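PDB 5O4J: HcgC from Methanococcus maripaludis S2, which catalyses the SAM-dependent C-methylation of a pyridinol in the biosynthesis of the iron-guanylylpyridinol cofactor of [Fe]-hydrogenase. Local coordinates for the interface of chains A and B. Numbering follows the deposited sequence. Chains: chain A/B, HcgC.

Contact 1: the interface of chains A and B. Residues chain A 193, 195-199, 235-236; chain B 115, 141, 143-144, 173-174.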
# COMPACT_ATOMS: atom_id res chain seq x y z
N ASN A 193 -5.44 -7.49 -7.97
CA ASN A 193 -4.34 -8.45 -8.01
C ASN A 193 -4.40 -9.41 -6.83
O ASN A 193 -3.93 -10.55 -6.94
CB ASN A 193 -3.00 -7.74 -8.04
CG ASN A 193 -1.94 -8.58 -8.68
OD1 ASN A 193 -2.02 -8.89 -9.86
ND2 ASN A 193 -0.95 -8.98 -7.90
N LEU A 195 -7.12 -10.69 -5.54
CA LEU A 195 -8.17 -11.69 -5.68
C LEU A 195 -7.56 -13.07 -5.89
O LEU A 195 -6.55 -13.23 -6.59
CB LEU A 195 -9.09 -11.35 -6.85
CG LEU A 195 -9.94 -10.09 -6.73
CD1 LEU A 195 -10.61 -9.80 -8.07
CD2 LEU A 195 -10.98 -10.21 -5.60
N ASP A 196 -8.18 -14.09 -5.29
CA ASP A 196 -7.68 -15.44 -5.47
C ASP A 196 -7.61 -15.80 -6.94
O ASP A 196 -8.54 -15.54 -7.71
CB ASP A 196 -8.58 -16.45 -4.76
CG ASP A 196 -8.07 -17.86 -4.89
OD1 ASP A 196 -6.88 -18.07 -4.60
OD2 ASP A 196 -8.84 -18.76 -5.30
N SER A 197 -6.48 -16.40 -7.33
CA SER A 197 -6.19 -16.98 -8.65
C SER A 197 -5.71 -15.96 -9.67
O SER A 197 -5.36 -16.36 -10.78
CB SER A 197 -7.39 -17.73 -9.25
OG SER A 197 -8.23 -16.87 -9.99
N VAL A 198 -5.66 -14.66 -9.35
CA VAL A 198 -5.12 -13.70 -10.29
C VAL A 198 -3.61 -13.89 -10.39
O VAL A 198 -2.92 -13.99 -9.37
CB VAL A 198 -5.47 -12.26 -9.88
CG1 VAL A 198 -4.72 -11.23 -10.75
CG2 VAL A 198 -6.98 -12.05 -9.96
N LEU A 199 -3.11 -13.97 -11.63
CA LEU A 199 -1.68 -14.01 -11.90
C LEU A 199 -1.10 -12.60 -11.98
O LEU A 199 -0.09 -12.29 -11.35
CB LEU A 199 -1.42 -14.73 -13.22
CG LEU A 199 -1.64 -16.24 -13.28
CD1 LEU A 199 -3.10 -16.58 -13.08
CD2 LEU A 199 -1.18 -16.78 -14.62
N ILE A 235 -6.65 -17.76 -12.98
CA ILE A 235 -7.07 -19.14 -13.18
C ILE A 235 -8.59 -19.24 -13.14
O ILE A 235 -9.19 -19.98 -13.92
CB ILE A 235 -6.45 -20.07 -12.12
CG1 ILE A 235 -4.93 -19.87 -12.02
CG2 ILE A 235 -6.81 -21.53 -12.41
CD1 ILE A 235 -4.18 -20.12 -13.31
N ASP A 236 -9.21 -18.52 -12.21
CA ASP A 236 -10.64 -18.60 -11.95
C ASP A 236 -11.34 -17.33 -12.38
O ASP A 236 -10.72 -16.30 -12.68
CB ASP A 236 -10.89 -18.88 -10.46
CG ASP A 236 -10.31 -20.20 -10.01
OD1 ASP A 236 -10.26 -21.14 -10.84
OD2 ASP A 236 -9.91 -20.31 -8.84
N ILE B 115 2.32 -22.84 -15.89
CA ILE B 115 0.91 -23.18 -15.70
C ILE B 115 0.30 -23.71 -16.99
O ILE B 115 0.40 -23.08 -18.05
CB ILE B 115 0.14 -21.96 -15.17
CG1 ILE B 115 0.62 -21.57 -13.77
CG2 ILE B 115 -1.36 -22.24 -15.16
CD1 ILE B 115 0.23 -20.15 -13.35
N ASP B 141 -0.88 -18.15 -3.29
CA ASP B 141 -2.22 -17.96 -3.84
C ASP B 141 -2.83 -19.33 -4.00
O ASP B 141 -2.26 -20.18 -4.69
CB ASP B 141 -2.15 -17.22 -5.17
CG ASP B 141 -3.50 -17.08 -5.84
OD1 ASP B 141 -3.94 -18.04 -6.51
OD2 ASP B 141 -4.13 -16.01 -5.70
N GLY B 143 -5.55 -20.49 -5.58
CA GLY B 143 -5.96 -20.87 -6.92
C GLY B 143 -4.80 -21.29 -7.80
O GLY B 143 -4.90 -22.25 -8.57
N ILE B 144 -3.68 -20.57 -7.69
CA ILE B 144 -2.51 -20.90 -8.48
C ILE B 144 -1.86 -22.18 -7.96
O ILE B 144 -1.44 -23.03 -8.75
CB ILE B 144 -1.52 -19.72 -8.49
CG1 ILE B 144 -2.12 -18.56 -9.30
CG2 ILE B 144 -0.19 -20.12 -9.10
CD1 ILE B 144 -1.39 -17.22 -9.11
N LYS B 173 2.42 -12.83 -7.77
CA LYS B 173 1.62 -14.05 -7.80
C LYS B 173 2.30 -15.19 -8.54
O LYS B 173 2.01 -16.36 -8.27
CB LYS B 173 0.27 -13.79 -8.46
CG LYS B 173 -0.69 -12.99 -7.62
CD LYS B 173 -1.28 -13.83 -6.47
CE LYS B 173 -2.49 -13.15 -5.87
NZ LYS B 173 -3.71 -13.35 -6.70
N THR B 174 3.17 -14.89 -9.51
CA THR B 174 3.88 -15.90 -10.27
C THR B 174 5.32 -15.46 -10.44
O THR B 174 5.70 -14.31 -10.16
CB THR B 174 3.25 -16.19 -11.65
OG1 THR B 174 3.73 -15.25 -12.62
CG2 THR B 174 1.73 -16.11 -11.61
O HOH W 1 1.28 -10.63 -9.32
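Polar bonds to the backbone dominate this part of the two-fold interface between two HcgC copies. The ammonium of B:Lys173 enters a cup of chain A carbonyls at the end of helix 177-193 and the segment after it. Its NZ gives hydrogen bonds to A:Asn193 O (2.8 Å), A:Leu195 O (2.8 Å) and A:Val198 O (2.9 Å). The A:Val198 bond lies on a carbonyl lone pair, whereas the A:Leu195 oxygen is met from above its carbonyl plane. Bends at chi2 (-74°) and chi4 (79°) curl the lysine chain into the cup.

Within chain B, B:Lys173 NZ also forms a salt bridge with the carboxylate oxygen OD2 of B:Asp141 at 2.9 Å, which may orient the lysine. The same OD2 takes the backbone N-H of A:Ser197 on its syn lone pair. OD1 of B:Asp141 accepts from B:Ile144 N on its anti lone pair, which fixes the carboxylate at the start of helix 142-147.

Apolar contacts flank the polar core. A:Leu199 CD2 meets B:Ile115 CD1 tip to tip, and A:Ile235 CD1 reaches B:Ile115 CG2.

A second carboxylate caps the same helix from across the interface: A:Asp196 OD1 accepts B:Gly143 N at 2.9 Å through its syn lone pair.

Contact 2: the interface of chains A and B. Residues chain A 202-207; chain B 202-207.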
# COMPACT_ATOMS: atom_id res chain seq x y z
N ILE A 202 -3.41 -5.80 -15.36
CA ILE A 202 -2.92 -4.78 -16.28
C ILE A 202 -3.82 -3.56 -16.18
O ILE A 202 -5.00 -3.65 -16.54
CB ILE A 202 -2.88 -5.29 -17.73
CG1 ILE A 202 -1.90 -6.46 -17.88
CG2 ILE A 202 -2.58 -4.15 -18.69
CD1 ILE A 202 -0.44 -6.09 -17.71
N PRO A 203 -3.30 -2.40 -15.79
CA PRO A 203 -4.02 -1.15 -16.04
C PRO A 203 -3.78 -0.72 -17.48
O PRO A 203 -2.63 -0.60 -17.92
CB PRO A 203 -3.39 -0.16 -15.06
CG PRO A 203 -1.97 -0.66 -14.90
CD PRO A 203 -1.97 -2.14 -15.20
N ASN A 204 -4.86 -0.54 -18.24
CA ASN A 204 -4.73 -0.19 -19.65
C ASN A 204 -4.54 1.31 -19.78
O ASN A 204 -5.38 2.05 -20.31
CB ASN A 204 -5.94 -0.69 -20.42
CG ASN A 204 -5.92 -2.18 -20.56
OD1 ASN A 204 -4.90 -2.75 -20.96
ND2 ASN A 204 -7.01 -2.83 -20.18
N LEU A 205 -3.38 1.75 -19.30
CA LEU A 205 -3.05 3.16 -19.21
C LEU A 205 -1.94 3.54 -20.17
O LEU A 205 -1.10 2.71 -20.56
CB LEU A 205 -2.64 3.53 -17.78
CG LEU A 205 -3.77 3.46 -16.76
CD1 LEU A 205 -3.25 3.62 -15.34
CD2 LEU A 205 -4.80 4.55 -17.07
N LYS A 206 -1.95 4.81 -20.55
CA LYS A 206 -0.88 5.42 -21.33
C LYS A 206 -0.98 6.92 -21.08
O LYS A 206 -1.85 7.40 -20.35
CB LYS A 206 -1.00 5.09 -22.81
CG LYS A 206 -2.29 5.63 -23.44
CD LYS A 206 -2.27 5.54 -24.96
CE LYS A 206 -1.38 6.62 -25.56
NZ LYS A 206 -1.16 6.41 -27.00
N TYR A 207 -0.06 7.66 -21.69
CA TYR A 207 -0.02 9.11 -21.50
C TYR A 207 -1.04 9.75 -22.45
O TYR A 207 -0.70 10.34 -23.48
CB TYR A 207 1.40 9.61 -21.71
CG TYR A 207 1.56 11.10 -21.56
CD1 TYR A 207 1.12 11.76 -20.43
CD2 TYR A 207 2.18 11.84 -22.55
CE1 TYR A 207 1.27 13.13 -20.29
CE2 TYR A 207 2.34 13.21 -22.42
CZ TYR A 207 1.89 13.84 -21.30
OH TYR A 207 2.06 15.20 -21.18
N ILE B 202 2.10 7.28 -14.87
CA ILE B 202 1.50 6.36 -15.84
C ILE B 202 2.38 5.13 -15.97
O ILE B 202 3.55 5.26 -16.38
CB ILE B 202 1.31 7.02 -17.21
CG1 ILE B 202 0.32 8.19 -17.15
CG2 ILE B 202 0.91 5.96 -18.26
CD1 ILE B 202 -1.13 7.80 -16.86
N PRO B 203 1.87 3.93 -15.69
CA PRO B 203 2.53 2.70 -16.15
C PRO B 203 2.15 2.46 -17.60
O PRO B 203 0.97 2.41 -17.94
CB PRO B 203 1.95 1.62 -15.23
CG PRO B 203 0.58 2.12 -14.90
CD PRO B 203 0.58 3.64 -15.03
N ASN B 204 3.16 2.37 -18.48
CA ASN B 204 2.89 2.21 -19.91
C ASN B 204 2.65 0.74 -20.21
O ASN B 204 3.41 0.06 -20.90
CB ASN B 204 4.02 2.82 -20.71
CG ASN B 204 4.01 4.33 -20.65
OD1 ASN B 204 2.97 4.96 -20.89
ND2 ASN B 204 5.13 4.92 -20.29
N LEU B 205 1.53 0.24 -19.68
CA LEU B 205 1.21 -1.17 -19.74
C LEU B 205 0.02 -1.44 -20.65
O LEU B 205 -0.86 -0.60 -20.85
CB LEU B 205 0.92 -1.72 -18.34
CG LEU B 205 2.12 -1.75 -17.38
CD1 LEU B 205 1.67 -2.12 -15.98
CD2 LEU B 205 3.20 -2.69 -17.87
N LYS B 206 0.00 -2.66 -21.18
CA LYS B 206 -1.14 -3.17 -21.91
C LYS B 206 -1.03 -4.69 -21.83
O LYS B 206 -0.10 -5.23 -21.22
CB LYS B 206 -1.16 -2.69 -23.37
CG LYS B 206 0.05 -3.14 -24.18
CD LYS B 206 -0.15 -2.90 -25.68
CE LYS B 206 -1.10 -3.93 -26.28
NZ LYS B 206 -1.53 -3.56 -27.66
N TYR B 207 -2.01 -5.37 -22.41
CA TYR B 207 -2.02 -6.83 -22.38
C TYR B 207 -1.12 -7.35 -23.51
O TYR B 207 -1.56 -7.80 -24.56
CB TYR B 207 -3.46 -7.34 -22.49
CG TYR B 207 -3.59 -8.84 -22.49
CD1 TYR B 207 -3.03 -9.62 -21.49
CD2 TYR B 207 -4.32 -9.48 -23.48
CE1 TYR B 207 -3.18 -11.01 -21.50
CE2 TYR B 207 -4.47 -10.85 -23.50
CZ TYR B 207 -3.90 -11.61 -22.51
OH TYR B 207 -4.05 -12.99 -22.54
O HOH W 2 2.20 6.56 -22.94
O HOH W 3 -2.58 1.01 -22.96
O HOH W 4 -4.51 -4.19 -23.29
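The end of strand 198-203 and the loop after it meet their own copies here, around the two-fold axis of the A-B pair. The packing is mainly apolar, and the polar links run through water.

At the centre the two proline rings cross obliquely, with A:Pro203 CG 3.8 Å from B:Pro203 CG. Each ring also receives a leucine from the partner. B:Leu205 CD1 lies 3.7 Å from A:Pro203 CD, and A:Leu205 CD1 makes the twin contact. The leucine CG is anti to the carbonyl carbon (chi1 -68° in A:Leu205), which carries CD1 to the partner's proline ring.

Farther out, an isoleucine branch packs on partner backbone. A:Ile202 CG2, anti to its own backbone N, touches B:Lys206 C at 3.5 Å. Its CD1 lies near B:Lys206 O. The lysine thus contributes its main chain at this point.

Waters bridge several polar groups across the axis. Water 2 lies 2.7 Å from the amide oxygen OD1 of B:Asn204 and also joins A:Tyr207 N, 2.8 Å away. Water 4 repeats this bridge between A:Asn204 OD1 and B:Tyr207 N. Water 3 sits between the two Leu205 carbonyls, 3.3 Å from A:Leu205 O, so it may relieve the repulsion between these facing oxygens.

In the fold, the segment links strand 198-203 to helix 208-213, and the two copies run past each other in opposite directions.

Contact 3: the interface of chains A and B. Residues chain A 2-5, 11, 200; chain B 51, 207, 209, 213-214.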
# COMPACT_ATOMS: atom_id res chain seq x y z
N ASN A 2 -12.09 -14.63 -22.54
CA ASN A 2 -11.36 -15.60 -23.35
C ASN A 2 -10.26 -16.25 -22.51
O ASN A 2 -10.22 -16.13 -21.28
CB ASN A 2 -10.81 -14.93 -24.61
CG ASN A 2 -9.82 -13.82 -24.30
OD1 ASN A 2 -8.61 -14.05 -24.26
ND2 ASN A 2 -10.33 -12.62 -24.08
N TYR A 3 -9.39 -16.98 -23.18
CA TYR A 3 -8.28 -17.68 -22.55
C TYR A 3 -6.99 -16.92 -22.80
O TYR A 3 -6.92 -16.02 -23.64
CB TYR A 3 -8.18 -19.11 -23.10
CG TYR A 3 -9.35 -19.98 -22.72
CD1 TYR A 3 -9.64 -20.23 -21.38
CD2 TYR A 3 -10.18 -20.55 -23.68
CE1 TYR A 3 -10.70 -21.03 -21.01
CE2 TYR A 3 -11.25 -21.35 -23.32
CZ TYR A 3 -11.51 -21.59 -21.99
OH TYR A 3 -12.57 -22.38 -21.61
N GLY A 4 -5.97 -17.25 -22.00
CA GLY A 4 -4.67 -16.64 -22.14
C GLY A 4 -3.73 -17.44 -23.02
O GLY A 4 -4.05 -17.75 -24.17
N ILE A 5 -2.56 -17.77 -22.48
CA ILE A 5 -1.54 -18.51 -23.21
C ILE A 5 -2.00 -19.94 -23.45
O ILE A 5 -1.70 -20.54 -24.50
CB ILE A 5 -0.21 -18.45 -22.43
CG1 ILE A 5 0.29 -17.01 -22.39
CG2 ILE A 5 0.84 -19.39 -23.02
CD1 ILE A 5 1.42 -16.78 -21.43
N THR A 11 -8.38 -14.74 -19.45
CA THR A 11 -8.13 -13.32 -19.65
C THR A 11 -9.46 -12.59 -19.59
O THR A 11 -10.36 -12.88 -20.37
CB THR A 11 -7.44 -13.05 -20.98
OG1 THR A 11 -6.19 -13.73 -21.02
CG2 THR A 11 -7.23 -11.53 -21.17
N TYR A 200 -1.71 -11.75 -12.80
CA TYR A 200 -1.27 -10.36 -12.87
C TYR A 200 -2.43 -9.53 -13.39
O TYR A 200 -3.40 -10.05 -13.94
CB TYR A 200 -0.01 -10.19 -13.73
CG TYR A 200 -0.16 -10.50 -15.21
CD1 TYR A 200 -0.63 -9.54 -16.10
CD2 TYR A 200 0.21 -11.73 -15.72
CE1 TYR A 200 -0.76 -9.82 -17.46
CE2 TYR A 200 0.09 -12.02 -17.08
CZ TYR A 200 -0.39 -11.05 -17.94
OH TYR A 200 -0.50 -11.32 -19.28
N TYR B 51 8.28 -18.32 -25.11
CA TYR B 51 7.89 -17.07 -24.46
C TYR B 51 7.92 -17.26 -22.95
O TYR B 51 7.53 -18.32 -22.48
CB TYR B 51 6.49 -16.67 -24.94
CG TYR B 51 5.81 -15.57 -24.17
CD1 TYR B 51 5.12 -15.84 -23.00
CD2 TYR B 51 5.82 -14.27 -24.65
CE1 TYR B 51 4.47 -14.82 -22.31
CE2 TYR B 51 5.18 -13.26 -23.97
CZ TYR B 51 4.50 -13.54 -22.80
OH TYR B 51 3.86 -12.54 -22.11
N TYR B 207 -2.01 -5.37 -22.41
CA TYR B 207 -2.02 -6.83 -22.38
C TYR B 207 -1.12 -7.35 -23.51
O TYR B 207 -1.56 -7.80 -24.56
CB TYR B 207 -3.46 -7.34 -22.49
CG TYR B 207 -3.59 -8.84 -22.49
CD1 TYR B 207 -3.03 -9.62 -21.49
CD2 TYR B 207 -4.32 -9.48 -23.48
CE1 TYR B 207 -3.18 -11.01 -21.50
CE2 TYR B 207 -4.47 -10.85 -23.50
CZ TYR B 207 -3.90 -11.61 -22.51
OH TYR B 207 -4.05 -12.99 -22.54
N GLU B 209 0.66 -9.91 -23.66
CA GLU B 209 0.49 -11.34 -23.91
C GLU B 209 -0.50 -11.58 -25.04
O GLU B 209 -0.31 -12.49 -25.87
CB GLU B 209 0.03 -11.99 -22.60
CG GLU B 209 -0.41 -13.42 -22.66
CD GLU B 209 -1.00 -13.85 -21.32
OE1 GLU B 209 -0.28 -13.79 -20.30
OE2 GLU B 209 -2.19 -14.22 -21.29
N PHE B 213 -0.18 -14.04 -28.27
CA PHE B 213 -0.91 -15.30 -28.30
C PHE B 213 -2.30 -15.21 -28.91
O PHE B 213 -2.83 -16.24 -29.32
CB PHE B 213 -1.00 -15.87 -26.88
CG PHE B 213 0.31 -16.37 -26.38
CD1 PHE B 213 0.74 -17.64 -26.72
CD2 PHE B 213 1.14 -15.56 -25.62
CE1 PHE B 213 1.96 -18.11 -26.28
CE2 PHE B 213 2.35 -16.03 -25.18
CZ PHE B 213 2.76 -17.30 -25.50
N HIS B 214 -2.90 -14.03 -28.97
CA HIS B 214 -4.19 -13.87 -29.62
C HIS B 214 -4.04 -13.25 -31.00
O HIS B 214 -4.56 -13.79 -31.98
CB HIS B 214 -5.12 -13.02 -28.74
CG HIS B 214 -5.35 -13.62 -27.39
ND1 HIS B 214 -5.04 -14.92 -27.09
CD2 HIS B 214 -5.85 -13.08 -26.25
CE1 HIS B 214 -5.34 -15.17 -25.83
NE2 HIS B 214 -5.83 -14.07 -25.30
O HOH W 5 0.56 -9.14 -20.79
O HOH W 6 -4.03 -14.58 -19.32
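B:Glu209, near the start of helix 208-213, carries the polar centre of this contact. Its CB lies beside the phenol oxygen of A:Tyr200. CG is anti to the backbone N (chi1 171°) and packs against A:Ile5 CG1. CD also meets this branch, at 3.6 Å. At the tip, OE1 accepts a hydrogen bond from A:Tyr200 OH at 2.7 Å. OE1 lies in the plane of the tyrosine ring, at its edge, but the hydroxyl comes from above the carboxylate plane, 72° out of it. The two planes are almost perpendicular. The other oxygen, OE2, accepts from B:Tyr207 OH within its own chain at 2.6 Å.

That phenol oxygen in turn accepts from A:Thr11 OG1 at 2.7 Å, which makes a relay of hydroxyls towards the carboxylate. Water 6 joins A:Thr11 OG1 to OE2 by a second path. A:Thr11 CG2 sits over one face of the B:Tyr207 ring, toward its rim.

A:Ile5 inserts its side chain among B:Glu209, B:Phe213 and B:Tyr51. CG1 sits over the B:Phe213 face, 3.8 Å from the ring centroid, and CD1 meets B:Tyr51 CE1. B:Tyr51 binds S-adenosyl-L-homocysteine and A:Ile5 lines a pyridinol pocket, so the interface may help shape the active site.

Water 5 adds a bridge at the helix start: it lies 2.9 Å from A:Tyr200 OH and 3.0 Å from B:Glu209 N.

Contact 1 and contact 2 lie about 20 Å apart between the centres of their C-alpha atoms. Contact 3 is about 14 Å from contact 1 and 16 Å from contact 2. Strand 198-203 of chain A supplies residues to all three, so it appears to run through the whole interface. Contacts 2 and 3 also share B:Tyr207, whose backbone serves one and whose phenol serves the other. Contacts 1 and 3 recur with the chains exchanged, while contact 2 sits on the two-fold axis and is its own twin. The deposited assembly holds four copies; the structure alone does not show that this pair is the one in solution.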